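SIR4-interacting protein SIF2 (Saccharomyces cerevisiae, PDB 1R5M) antagonizes telomeric silencing in yeast and belongs, as a WD40-repeat protein, to the Set3C transcriptional corepressor complex. Local coordinates at residues S50-P55 with I60-E65; I229-I234 with T238-L243; G269-W274 with V303-M308; A386-S391 with E417-A422. One frame throughout, in Å; residues are numbered along the deposited sequence.

Interaction 1 (S50-P55 with I60-E65); sequences SSTWNP and ILAYGE. With SO4 (sulfate ion), chain C.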
loop_
_atom_site.group_PDB
_atom_site.type_symbol
_atom_site.label_atom_id
_atom_site.label_comp_id
_atom_site.label_asym_id
_atom_site.label_seq_id
_atom_site.Cartn_x
_atom_site.Cartn_y
_atom_site.Cartn_z
ATOM N N SER A 50 7.520 -8.280 1.987
ATOM C CA SER A 50 7.002 -6.917 2.039
ATOM C C SER A 50 7.201 -6.432 3.467
ATOM O O SER A 50 7.552 -7.214 4.350
ATOM C CB SER A 50 5.513 -6.882 1.684
ATOM O OG SER A 50 4.732 -7.480 2.704
ATOM N N SER A 51 6.988 -5.144 3.699
ATOM C CA SER A 51 7.154 -4.610 5.039
ATOM C C SER A 51 6.321 -3.355 5.213
ATOM O O SER A 51 5.849 -2.767 4.242
ATOM C CB SER A 51 8.633 -4.303 5.320
ATOM O OG SER A 51 9.103 -3.218 4.537
ATOM N N THR A 52 6.119 -2.969 6.466
ATOM C CA THR A 52 5.361 -1.775 6.777
ATOM C C THR A 52 5.807 -1.263 8.146
ATOM O O THR A 52 5.866 -2.014 9.120
ATOM C CB THR A 52 3.832 -2.055 6.746
ATOM O OG1 THR A 52 3.120 -0.859 7.082
ATOM C CG2 THR A 52 3.458 -3.175 7.706
ATOM N N TRP A 53 6.158 0.018 8.199
ATOM C CA TRP A 53 6.618 0.630 9.438
ATOM C C TRP A 53 5.459 1.037 10.332
ATOM O O TRP A 53 4.360 1.319 9.859
ATOM C CB TRP A 53 7.468 1.867 9.138
ATOM C CG TRP A 53 8.740 1.579 8.411
ATOM C CD1 TRP A 53 8.892 1.371 7.071
ATOM C CD2 TRP A 53 10.051 1.492 8.985
ATOM N NE1 TRP A 53 10.220 1.163 6.771
ATOM C CE2 TRP A 53 10.952 1.232 7.928
ATOM C CE3 TRP A 53 10.550 1.609 10.289
ATOM C CZ2 TRP A 53 12.330 1.088 8.136
ATOM C CZ3 TRP A 53 11.923 1.465 10.495
ATOM C CH2 TRP A 53 12.794 1.207 9.421
ATOM N N ASN A 54 5.715 1.069 11.634
ATOM C CA ASN A 54 4.691 1.464 12.584
ATOM C C ASN A 54 4.312 2.916 12.289
ATOM O O ASN A 54 5.181 3.765 12.093
ATOM C CB ASN A 54 5.231 1.324 14.002
ATOM C CG ASN A 54 4.152 1.498 15.044
ATOM O OD1 ASN A 54 3.717 2.614 15.325
ATOM N ND2 ASN A 54 3.698 0.387 15.612
ATOM N N PRO A 55 3.007 3.223 12.253
ATOM C CA PRO A 55 2.592 4.597 11.963
ATOM C C PRO A 55 2.968 5.667 12.985
ATOM O O PRO A 55 2.968 6.856 12.660
ATOM C CB PRO A 55 1.078 4.469 11.786
ATOM C CG PRO A 55 0.729 3.334 12.703
ATOM C CD PRO A 55 1.838 2.341 12.435
ATOM N N ILE A 60 10.168 1.232 14.595
ATOM C CA ILE A 60 9.598 -0.106 14.478
ATOM C C ILE A 60 9.142 -0.498 13.078
ATOM O O ILE A 60 8.348 0.196 12.443
ATOM C CB ILE A 60 8.420 -0.277 15.460
ATOM C CG1 ILE A 60 8.915 -0.058 16.894
ATOM C CG2 ILE A 60 7.807 -1.666 15.312
ATOM C CD1 ILE A 60 7.834 -0.178 17.950
ATOM N N LEU A 61 9.655 -1.635 12.620
ATOM C CA LEU A 61 9.351 -2.175 11.303
ATOM C C LEU A 61 8.755 -3.575 11.409
ATOM O O LEU A 61 9.202 -4.394 12.214
ATOM C CB LEU A 61 10.636 -2.244 10.462
ATOM C CG LEU A 61 10.577 -2.915 9.085
ATOM C CD1 LEU A 61 9.682 -2.107 8.160
ATOM C CD2 LEU A 61 11.984 -3.020 8.495
ATOM N N ALA A 62 7.731 -3.840 10.606
ATOM C CA ALA A 62 7.123 -5.162 10.564
ATOM C C ALA A 62 7.420 -5.697 9.170
ATOM O O ALA A 62 7.229 -4.990 8.184
ATOM C CB ALA A 62 5.618 -5.072 10.770
ATOM N N TYR A 63 7.906 -6.926 9.072
ATOM C CA TYR A 63 8.170 -7.466 7.749
ATOM C C TYR A 63 7.756 -8.921 7.626
ATOM O O TYR A 63 7.847 -9.695 8.578
ATOM C CB TYR A 63 9.647 -7.270 7.362
ATOM C CG TYR A 63 10.676 -7.953 8.234
ATOM C CD1 TYR A 63 10.896 -9.326 8.138
ATOM C CD2 TYR A 63 11.476 -7.218 9.108
ATOM C CE1 TYR A 63 11.895 -9.950 8.881
ATOM C CE2 TYR A 63 12.480 -7.835 9.858
ATOM C CZ TYR A 63 12.682 -9.201 9.733
ATOM O OH TYR A 63 13.689 -9.817 10.442
ATOM N N GLY A 64 7.262 -9.276 6.448
ATOM C CA GLY A 64 6.831 -10.641 6.214
ATOM C C GLY A 64 7.905 -11.458 5.534
ATOM O O GLY A 64 8.667 -10.937 4.717
ATOM N N GLU A 65 7.970 -12.742 5.866
ATOM C CA GLU A 65 8.967 -13.621 5.275
ATOM C C GLU A 65 8.282 -14.785 4.578
ATOM O O GLU A 65 7.071 -14.972 4.698
ATOM C CB GLU A 65 9.936 -14.118 6.347
ATOM C CG GLU A 65 10.653 -12.980 7.064
ATOM C CD GLU A 65 11.500 -13.455 8.224
ATOM O OE1 GLU A 65 12.528 -14.119 7.982
ATOM O OE2 GLU A 65 11.128 -13.167 9.380
HETATM S S SO4 C . 2.891 0.920 3.742
HETATM O O1 SO4 C . 1.923 1.917 3.242
HETATM O O2 SO4 C . 2.327 -0.436 3.604
HETATM O O3 SO4 C . 4.138 1.013 2.954
HETATM O O4 SO4 C . 3.168 1.177 5.166
#

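Interaction 2 (I229-I234 with T238-L243); sequences IFVYQI and TPTGKL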
loop_
_atom_site.group_PDB
_atom_site.type_symbol
_atom_site.label_atom_id
_atom_site.label_comp_id
_atom_site.label_asym_id
_atom_site.label_seq_id
_atom_site.Cartn_x
_atom_site.Cartn_y
_atom_site.Cartn_z
ATOM N N ILE A 229 -17.005 0.149 -8.642
ATOM C CA ILE A 229 -16.570 0.188 -7.248
ATOM C C ILE A 229 -17.863 0.229 -6.442
ATOM O O ILE A 229 -18.663 1.152 -6.588
ATOM C CB ILE A 229 -15.733 1.449 -6.939
ATOM C CG1 ILE A 229 -14.437 1.426 -7.755
ATOM C CG2 ILE A 229 -15.416 1.510 -5.441
ATOM C CD1 ILE A 229 -13.746 2.781 -7.846
ATOM N N PHE A 230 -18.076 -0.785 -5.610
ATOM C CA PHE A 230 -19.285 -0.869 -4.794
ATOM C C PHE A 230 -19.093 -0.200 -3.438
ATOM O O PHE A 230 -18.049 -0.355 -2.803
ATOM C CB PHE A 230 -19.673 -2.339 -4.588
ATOM C CG PHE A 230 -20.344 -2.976 -5.780
ATOM C CD1 PHE A 230 -20.158 -2.475 -7.067
ATOM C CD2 PHE A 230 -21.146 -4.100 -5.612
ATOM C CE1 PHE A 230 -20.762 -3.086 -8.168
ATOM C CE2 PHE A 230 -21.754 -4.718 -6.706
ATOM C CZ PHE A 230 -21.560 -4.209 -7.987
ATOM N N VAL A 231 -20.105 0.543 -2.998
ATOM C CA VAL A 231 -20.049 1.231 -1.711
ATOM C C VAL A 231 -20.971 0.506 -0.737
ATOM O O VAL A 231 -22.092 0.140 -1.095
ATOM C CB VAL A 231 -20.512 2.702 -1.833
ATOM C CG1 VAL A 231 -20.234 3.446 -0.533
ATOM C CG2 VAL A 231 -19.802 3.381 -3.004
ATOM N N TYR A 232 -20.493 0.299 0.487
ATOM C CA TYR A 232 -21.272 -0.393 1.509
ATOM C C TYR A 232 -21.272 0.301 2.860
ATOM O O TYR A 232 -20.408 1.122 3.163
ATOM C CB TYR A 232 -20.734 -1.804 1.751
ATOM C CG TYR A 232 -20.837 -2.755 0.592
ATOM C CD1 TYR A 232 -19.829 -2.828 -0.368
ATOM C CD2 TYR A 232 -21.930 -3.610 0.469
ATOM C CE1 TYR A 232 -19.904 -3.735 -1.420
ATOM C CE2 TYR A 232 -22.016 -4.520 -0.580
ATOM C CZ TYR A 232 -20.998 -4.578 -1.519
ATOM O OH TYR A 232 -21.072 -5.483 -2.550
ATOM N N GLN A 233 -22.255 -0.070 3.674
ATOM C CA GLN A 233 -22.381 0.425 5.034
ATOM C C GLN A 233 -22.286 -0.862 5.851
ATOM O O GLN A 233 -22.796 -1.898 5.431
ATOM C CB GLN A 233 -23.736 1.098 5.245
ATOM C CG GLN A 233 -23.859 1.835 6.565
ATOM C CD GLN A 233 -25.188 2.547 6.704
ATOM O OE1 GLN A 233 -26.248 1.921 6.654
ATOM N NE2 GLN A 233 -25.141 3.864 6.877
ATOM N N ILE A 234 -21.624 -0.803 7.000
ATOM C CA ILE A 234 -21.434 -1.983 7.842
ATOM C C ILE A 234 -22.664 -2.838 8.139
ATOM O O ILE A 234 -22.581 -4.066 8.116
ATOM C CB ILE A 234 -20.785 -1.598 9.190
ATOM C CG1 ILE A 234 -19.340 -1.155 8.961
ATOM C CG2 ILE A 234 -20.832 -2.780 10.157
ATOM C CD1 ILE A 234 -18.621 -0.734 10.229
ATOM N N THR A 238 -26.637 -5.057 1.131
ATOM C CA THR A 238 -26.888 -4.454 -0.174
ATOM C C THR A 238 -26.086 -3.162 -0.318
ATOM O O THR A 238 -26.108 -2.310 0.568
ATOM C CB THR A 238 -28.382 -4.117 -0.353
ATOM O OG1 THR A 238 -29.165 -5.304 -0.177
ATOM C CG2 THR A 238 -28.639 -3.550 -1.744
ATOM N N PRO A 239 -25.363 -3.004 -1.439
ATOM C CA PRO A 239 -24.566 -1.793 -1.659
ATOM C C PRO A 239 -25.421 -0.534 -1.537
ATOM O O PRO A 239 -26.565 -0.511 -1.992
ATOM C CB PRO A 239 -24.040 -1.980 -3.079
ATOM C CG PRO A 239 -23.932 -3.460 -3.209
ATOM C CD PRO A 239 -25.207 -3.945 -2.561
ATOM N N THR A 240 -24.867 0.504 -0.919
ATOM C CA THR A 240 -25.584 1.765 -0.767
ATOM C C THR A 240 -25.426 2.577 -2.050
ATOM O O THR A 240 -26.160 3.539 -2.288
ATOM C CB THR A 240 -25.036 2.593 0.412
ATOM O OG1 THR A 240 -23.626 2.786 0.246
ATOM C CG2 THR A 240 -25.301 1.881 1.734
ATOM N N GLY A 241 -24.460 2.179 -2.870
ATOM C CA GLY A 241 -24.215 2.871 -4.121
ATOM C C GLY A 241 -23.164 2.174 -4.962
ATOM O O GLY A 241 -22.488 1.254 -4.498
ATOM N N LYS A 242 -23.033 2.606 -6.209
ATOM C CA LYS A 242 -22.056 2.028 -7.115
ATOM C C LYS A 242 -21.385 3.142 -7.906
ATOM O O LYS A 242 -22.054 4.001 -8.487
ATOM C CB LYS A 242 -22.733 1.030 -8.059
ATOM C CG LYS A 242 -23.376 -0.147 -7.334
ATOM C CD LYS A 242 -24.007 -1.138 -8.299
ATOM C CE LYS A 242 -24.657 -2.289 -7.546
ATOM N NZ LYS A 242 -25.277 -3.284 -8.464
ATOM N N LEU A 243 -20.056 3.132 -7.900
ATOM C CA LEU A 243 -19.271 4.128 -8.611
ATOM C C LEU A 243 -18.873 3.512 -9.949
ATOM O O LEU A 243 -18.026 2.620 -10.009
ATOM C CB LEU A 243 -18.039 4.493 -7.780
ATOM C CG LEU A 243 -18.365 4.843 -6.322
ATOM C CD1 LEU A 243 -17.091 5.219 -5.579
ATOM C CD2 LEU A 243 -19.366 5.991 -6.268
HETATM O O HOH W 1 -24.264 -1.657 2.514
#

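Interaction 3 (G269-W274 with V303-M308); sequences GTLRIW and VISCSM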
loop_
_atom_site.group_PDB
_atom_site.type_symbol
_atom_site.label_atom_id
_atom_site.label_comp_id
_atom_site.label_asym_id
_atom_site.label_seq_id
_atom_site.Cartn_x
_atom_site.Cartn_y
_atom_site.Cartn_z
ATOM N N GLY A 269 -5.544 2.268 -16.937
ATOM C CA GLY A 269 -4.621 3.377 -17.103
ATOM C C GLY A 269 -5.089 4.746 -16.652
ATOM O O GLY A 269 -4.452 5.751 -16.969
ATOM N N THR A 270 -6.184 4.800 -15.904
ATOM C CA THR A 270 -6.690 6.085 -15.443
ATOM C C THR A 270 -6.872 6.159 -13.939
ATOM O O THR A 270 -6.925 5.141 -13.246
ATOM C CB THR A 270 -8.071 6.418 -16.044
ATOM O OG1 THR A 270 -9.060 5.538 -15.489
ATOM C CG2 THR A 270 -8.053 6.272 -17.558
ATOM N N LEU A 271 -6.951 7.392 -13.458
ATOM C CA LEU A 271 -7.222 7.668 -12.059
ATOM C C LEU A 271 -8.570 8.359 -12.066
ATOM O O LEU A 271 -8.878 9.117 -12.987
ATOM C CB LEU A 271 -6.223 8.656 -11.464
ATOM C CG LEU A 271 -4.759 8.276 -11.324
ATOM C CD1 LEU A 271 -4.039 9.408 -10.606
ATOM C CD2 LEU A 271 -4.626 6.973 -10.550
ATOM N N ARG A 272 -9.382 8.087 -11.059
ATOM C CA ARG A 272 -10.659 8.769 -10.939
ATOM C C ARG A 272 -10.772 9.290 -9.512
ATOM O O ARG A 272 -10.208 8.710 -8.577
ATOM C CB ARG A 272 -11.825 7.834 -11.290
ATOM C CG ARG A 272 -12.055 7.708 -12.804
ATOM C CD ARG A 272 -13.204 6.760 -13.137
ATOM N NE ARG A 272 -13.363 6.554 -14.579
ATOM C CZ ARG A 272 -14.105 7.316 -15.379
ATOM N NH1 ARG A 272 -14.774 8.353 -14.893
ATOM N NH2 ARG A 272 -14.184 7.034 -16.675
ATOM N N ILE A 273 -11.465 10.413 -9.363
ATOM C CA ILE A 273 -11.683 11.041 -8.062
ATOM C C ILE A 273 -13.193 11.017 -7.870
ATOM O O ILE A 273 -13.937 11.463 -8.747
ATOM C CB ILE A 273 -11.193 12.511 -8.046
ATOM C CG1 ILE A 273 -9.704 12.583 -8.415
ATOM C CG2 ILE A 273 -11.431 13.120 -6.673
ATOM C CD1 ILE A 273 -8.775 11.870 -7.450
ATOM N N TRP A 274 -13.653 10.497 -6.736
ATOM C CA TRP A 274 -15.090 10.399 -6.488
ATOM C C TRP A 274 -15.569 11.198 -5.291
ATOM O O TRP A 274 -14.962 11.160 -4.216
ATOM C CB TRP A 274 -15.503 8.938 -6.279
ATOM C CG TRP A 274 -14.934 7.982 -7.272
ATOM C CD1 TRP A 274 -13.675 7.445 -7.269
ATOM C CD2 TRP A 274 -15.602 7.435 -8.415
ATOM N NE1 TRP A 274 -13.521 6.600 -8.336
ATOM C CE2 TRP A 274 -14.686 6.572 -9.058
ATOM C CE3 TRP A 274 -16.884 7.591 -8.962
ATOM C CZ2 TRP A 274 -15.009 5.864 -10.217
ATOM C CZ3 TRP A 274 -17.207 6.885 -10.120
ATOM C CH2 TRP A 274 -16.270 6.030 -10.734
ATOM N N VAL A 303 -2.936 14.474 -6.579
ATOM C CA VAL A 303 -2.760 13.034 -6.441
ATOM C C VAL A 303 -1.560 12.680 -7.305
ATOM O O VAL A 303 -1.237 13.391 -8.258
ATOM C CB VAL A 303 -3.997 12.214 -6.898
ATOM C CG1 VAL A 303 -5.155 12.453 -5.940
ATOM C CG2 VAL A 303 -4.394 12.577 -8.317
ATOM N N ILE A 304 -0.876 11.603 -6.945
ATOM C CA ILE A 304 0.299 11.177 -7.687
ATOM C C ILE A 304 0.160 9.695 -7.989
ATOM O O ILE A 304 -0.390 8.934 -7.190
ATOM C CB ILE A 304 1.593 11.476 -6.878
ATOM C CG1 ILE A 304 2.828 11.214 -7.741
ATOM C CG2 ILE A 304 1.628 10.643 -5.601
ATOM C CD1 ILE A 304 4.108 11.780 -7.140
ATOM N N SER A 305 0.637 9.294 -9.160
ATOM C CA SER A 305 0.542 7.904 -9.571
ATOM C C SER A 305 1.797 7.445 -10.294
ATOM O O SER A 305 2.564 8.259 -10.801
ATOM C CB SER A 305 -0.660 7.723 -10.503
ATOM O OG SER A 305 -0.572 8.598 -11.621
ATOM N N CYS A 306 2.015 6.136 -10.310
ATOM C CA CYS A 306 3.141 5.575 -11.047
ATOM C C CYS A 306 2.606 4.357 -11.783
ATOM O O CYS A 306 1.612 3.743 -11.373
ATOM C CB CYS A 306 4.336 5.252 -10.141
ATOM S SG CYS A 306 4.033 4.177 -8.758
ATOM N N SER A 307 3.267 4.002 -12.874
ATOM C CA SER A 307 2.758 2.942 -13.720
ATOM C C SER A 307 3.792 2.023 -14.341
ATOM O O SER A 307 4.997 2.263 -14.265
ATOM C CB SER A 307 1.925 3.615 -14.824
ATOM O OG SER A 307 1.712 2.793 -15.953
ATOM N N MET A 308 3.294 0.955 -14.953
ATOM C CA MET A 308 4.158 0.008 -15.629
ATOM C C MET A 308 4.769 0.697 -16.847
ATOM O O MET A 308 5.697 0.169 -17.461
ATOM C CB MET A 308 3.362 -1.226 -16.058
ATOM C CG MET A 308 3.031 -2.173 -14.916
ATOM S SD MET A 308 4.500 -2.969 -14.216
ATOM C CE MET A 308 4.774 -4.301 -15.396
#

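Interaction 4 (A386-S391 with E417-A422); sequences ASYQSS and EGSVVA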
loop_
_atom_site.group_PDB
_atom_site.type_symbol
_atom_site.label_atom_id
_atom_site.label_comp_id
_atom_site.label_asym_id
_atom_site.label_seq_id
_atom_site.Cartn_x
_atom_site.Cartn_y
_atom_site.Cartn_z
ATOM N N ALA A 386 16.781 11.599 -4.752
ATOM C CA ALA A 386 17.796 10.603 -4.448
ATOM C C ALA A 386 17.522 9.284 -5.153
ATOM O O ALA A 386 16.410 9.033 -5.613
ATOM C CB ALA A 386 17.849 10.381 -2.942
ATOM N N SER A 387 18.551 8.444 -5.233
ATOM C CA SER A 387 18.432 7.135 -5.864
ATOM C C SER A 387 19.215 6.084 -5.084
ATOM O O SER A 387 20.223 6.393 -4.443
ATOM C CB SER A 387 18.964 7.178 -7.301
ATOM O OG SER A 387 18.230 8.073 -8.114
ATOM N N TYR A 388 18.730 4.845 -5.138
ATOM C CA TYR A 388 19.371 3.709 -4.481
ATOM C C TYR A 388 19.490 2.614 -5.537
ATOM O O TYR A 388 18.499 2.247 -6.171
ATOM C CB TYR A 388 18.519 3.207 -3.312
ATOM C CG TYR A 388 19.145 2.062 -2.543
ATOM C CD1 TYR A 388 20.343 2.234 -1.851
ATOM C CD2 TYR A 388 18.530 0.809 -2.493
ATOM C CE1 TYR A 388 20.915 1.187 -1.122
ATOM C CE2 TYR A 388 19.092 -0.241 -1.770
ATOM C CZ TYR A 388 20.283 -0.046 -1.086
ATOM O OH TYR A 388 20.833 -1.078 -0.357
ATOM N N GLN A 389 20.703 2.104 -5.731
ATOM C CA GLN A 389 20.949 1.066 -6.727
ATOM C C GLN A 389 22.398 0.604 -6.599
ATOM O O GLN A 389 23.210 1.254 -5.950
ATOM C CB GLN A 389 20.707 1.643 -8.133
ATOM C CG GLN A 389 21.108 0.752 -9.309
ATOM C CD GLN A 389 20.209 -0.457 -9.481
ATOM O OE1 GLN A 389 19.489 -0.578 -10.479
ATOM N NE2 GLN A 389 20.244 -1.358 -8.514
ATOM N N SER A 390 22.708 -0.537 -7.201
ATOM C CA SER A 390 24.070 -1.049 -7.194
ATOM C C SER A 390 24.180 -2.038 -8.339
ATOM O O SER A 390 23.180 -2.620 -8.773
ATOM C CB SER A 390 24.409 -1.739 -5.870
ATOM O OG SER A 390 24.061 -3.111 -5.895
ATOM N N SER A 391 25.394 -2.215 -8.842
ATOM C CA SER A 391 25.618 -3.131 -9.947
ATOM C C SER A 391 26.023 -4.517 -9.459
ATOM O O SER A 391 26.432 -5.352 -10.255
ATOM C CB SER A 391 26.702 -2.574 -10.875
ATOM O OG SER A 391 27.925 -2.391 -10.180
ATOM N N GLU A 417 18.500 -10.492 0.130
ATOM C CA GLU A 417 18.236 -9.857 1.408
ATOM C C GLU A 417 17.579 -8.494 1.276
ATOM O O GLU A 417 17.837 -7.755 0.327
ATOM C CB GLU A 417 19.543 -9.726 2.189
ATOM C CG GLU A 417 20.165 -11.070 2.536
ATOM C CD GLU A 417 21.530 -10.936 3.167
ATOM O OE1 GLU A 417 22.405 -10.292 2.550
ATOM O OE2 GLU A 417 21.732 -11.479 4.276
ATOM N N GLY A 418 16.715 -8.180 2.237
ATOM C CA GLY A 418 16.055 -6.889 2.241
ATOM C C GLY A 418 17.065 -5.841 2.661
ATOM O O GLY A 418 18.156 -6.167 3.137
ATOM N N SER A 419 16.705 -4.576 2.507
ATOM C CA SER A 419 17.616 -3.498 2.855
ATOM C C SER A 419 16.897 -2.283 3.419
ATOM O O SER A 419 15.869 -1.865 2.891
ATOM C CB SER A 419 18.406 -3.088 1.605
ATOM O OG SER A 419 19.266 -1.993 1.860
ATOM N N VAL A 420 17.427 -1.729 4.505
ATOM C CA VAL A 420 16.860 -0.514 5.071
ATOM C C VAL A 420 17.846 0.573 4.671
ATOM O O VAL A 420 19.044 0.465 4.945
ATOM C CB VAL A 420 16.752 -0.571 6.610
ATOM C CG1 VAL A 420 16.240 0.762 7.142
ATOM C CG2 VAL A 420 15.805 -1.694 7.020
ATOM N N VAL A 421 17.348 1.605 4.005
ATOM C CA VAL A 421 18.197 2.697 3.551
ATOM C C VAL A 421 17.856 3.996 4.259
ATOM O O VAL A 421 16.705 4.237 4.620
ATOM C CB VAL A 421 18.058 2.909 2.028
ATOM C CG1 VAL A 421 18.402 1.617 1.295
ATOM C CG2 VAL A 421 16.647 3.352 1.685
ATOM N N ALA A 422 18.864 4.835 4.464
ATOM C CA ALA A 422 18.655 6.113 5.126
ATOM C C ALA A 422 18.307 7.178 4.097
ATOM O O ALA A 422 18.915 7.241 3.031
ATOM C CB ALA A 422 19.912 6.519 5.886
#

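Interaction 1 (S50-P55 with I60-E65)
Trp53 and Leu61 face each other as a non-hydrogen-bonded antiparallel pair of the hairpin formed by strands 50-53 and 60-65, and their side chains make its tightly packed side. Leu61 CD1 lies over one face of the indole, 3.5 Å from the centroid of the Trp53 five-membered ring and 6° off the ring normal, a clear CH-pi contact. Leu61 CB extends the overlap to the other ring, 3.9 Å from Trp53 CZ3. With CG of Leu61 anti to its amide nitrogen (chi1 174°) and chi2 near +60°, CD1 also lies 3.7 Å from Ser51 CB. The Ser51 hydroxyl is hydrogen-bonded to those of Ser401 and Ser410 in the adjoining blade.

The face carrying Thr52 and Ala62 is looser. Thr52 CG2 is 4.2 Å from Ala62 CB, and Thr52 is only partly buried. Its OG1 donates to O4 of a sulfate ion, probably from the crystallisation liquor, at 2.8 Å. The backbones are bonded reciprocally: Thr52 N to Ala62 O is 2.9 Å and Ala62 N to Thr52 O is 3.0 Å, the latter donor standing 38° out of the carbonyl plane. Thr52 O also accepts Trp116 NE1 from the next blade.

The chemistry is therefore divided by face: an apolar indole-leucine layer beside the buried Ser51 and its serine partners, and a threonine hydroxyl able to bind an anion on the less buried side.

Interaction 2 (I229-I234 with T238-L243)
The Phe230 ring has the chain of Lys242 laid over one face, CE standing 3.7 Å above the ring plane and displaced toward the rim, while Tyr232 OH lies in plane at its edge. Lys242 is fully extended beyond CG, which lets its methylenes run alongside the ring as a CH-pi contact. Pro239 lies alongside both aromatics: its CB is over one face of Tyr232, its CG is 3.4 Å from Tyr232 CE2, and the same CG approaches Phe230 CD2 obliquely at 3.7 Å. With Phe230 cut back to an alanine, the lysine methylenes would probably lose the surface they lie on and Pro239 one of its neighbours.

Opposite Val231 the second strand spends two residues, Thr240 and Gly241, a classic beta bulge. Thr240 N gives a hydrogen bond to Val231 O at 2.8 Å, and Val231 N gives one to Gly241 O at 2.9 Å. Beyond the bulge a water 2.8 Å from both Gln233 N and Thr238 O bridges the segments where direct pairing ends.

Strand 229-233 is flanked by strand 219-223 and the outermost strand 241-243 of this four-stranded blade; Tyr232 meets Phe187 of the preceding blade, and Ile229 and Leu243 pack against Trp274 in strand 271-274 of the following one.

Interaction 3 (G269-W274 with V303-M308)
Leu271, Ile273 and Val303 supply the apolar part of this contact between two successive blades. Leu271 CD1 is 3.9 Å from Val303 CG2, whereas the valine's other methyl, CG1, is 4.0 Å from Ile273 CD1, so the two branches of Val303 serve different partners. The Ile273 and Val303 side chains run antiparallel past one another; the bend at chi2 (-63°) brings the isoleucine's terminal methyl to Val303, although its CB does not point there.

A second kind of contact sets a methyl against a polar group. Leu271 CD1 touches Ser305 OG at 3.7 Å and Ser305 CB at 3.8 Å, and CD2 lies 4.0 Å from that same CB. The serine hydroxyl does not depend on this side for bonding: it is hydrogen-bonded to His288 NE2 and Trp315 NE1, while Leu271 packs beside it and also touches Trp315.

No hydrogen bond crosses between the segments. Their strand axes approach to 9.6 Å at an angle of 152°, and the nearest CA atoms, those of Leu271 and Ser305, are 8.2 Å apart, which shows side-chain packing between sheets and not strand pairing. All four touching residues are buried.

Packing of apolar side chains between successive blades is characteristic of a beta propeller, and the His288-Ser305-Trp315 linkage matches part of the hydrogen-bonded tetrad found in many WD40 repeats.

Interaction 4 (A386-S391 with E417-A422)
Tyr388 and Val421 meet through two staggered first torsions. In Tyr388, CG stands opposite the amide nitrogen (chi1 -178°), and the ring extends from its strand toward 419-422; in Val421, chi1 of -57° turns CG1 away from its carbonyl carbon and up to that ring. The methyl arrives over the centre of one face, with Val421 CG1 3.4 Å from the Tyr388 ring centroid and 11° off the normal, the geometry of a close CH-pi contact. All six ring carbons share it, the nearest including CZ at 3.5 Å from CG1.

At the far end of the ring, Tyr388 OH is 2.9 Å from Ser419 OG. Ser419 OG is hydrogen-bonded to Glu41 OE1, a partner from strand 37-44 that holds the serine hydroxyl in place; the tyrosine side chain touches Glu41 and Tyr413 too. Were Tyr388 an alanine, the face now resting on Val421 CG1 would be gone, which is likely to leave a gap there and the Ser419 hydroxyl without its phenolic neighbour.

The backbones do not pair, as the CA atoms of Tyr388 and Val421 are 8.2 Å apart. Instead both strands flank strand 37-44, which runs parallel to 380-388 and antiparallel to 419-422. An N-terminal strand completing the sheet of the last repeat is the classic ring closure of a WD40 propeller, and Tyr388, from the outer strand of the preceding blade, packs on the face of this closed sheet.

Overall arrangement
The four contacts follow one another along the chain and are spread round a propeller of eight WD repeats. Interactions 1 and 2 each lie within a hairpin of its own four-stranded antiparallel blade, on opposite sides of the chain's centre with their centres about 31 Å apart; interactions 3 and 4 pack one blade against another. Interaction 2 touches interaction 3 where Leu243 CB meets Trp274 CZ3 at 3.4 Å. Interaction 4, with its centre about 17 Å from that of interaction 1, meets it through Val420 CG1 and Trp53 CZ2 at 4.0 Å. The first and last blades thus adjoin, consistent with a closed ring, while interactions 2 and 4 have centres about 41 Å apart.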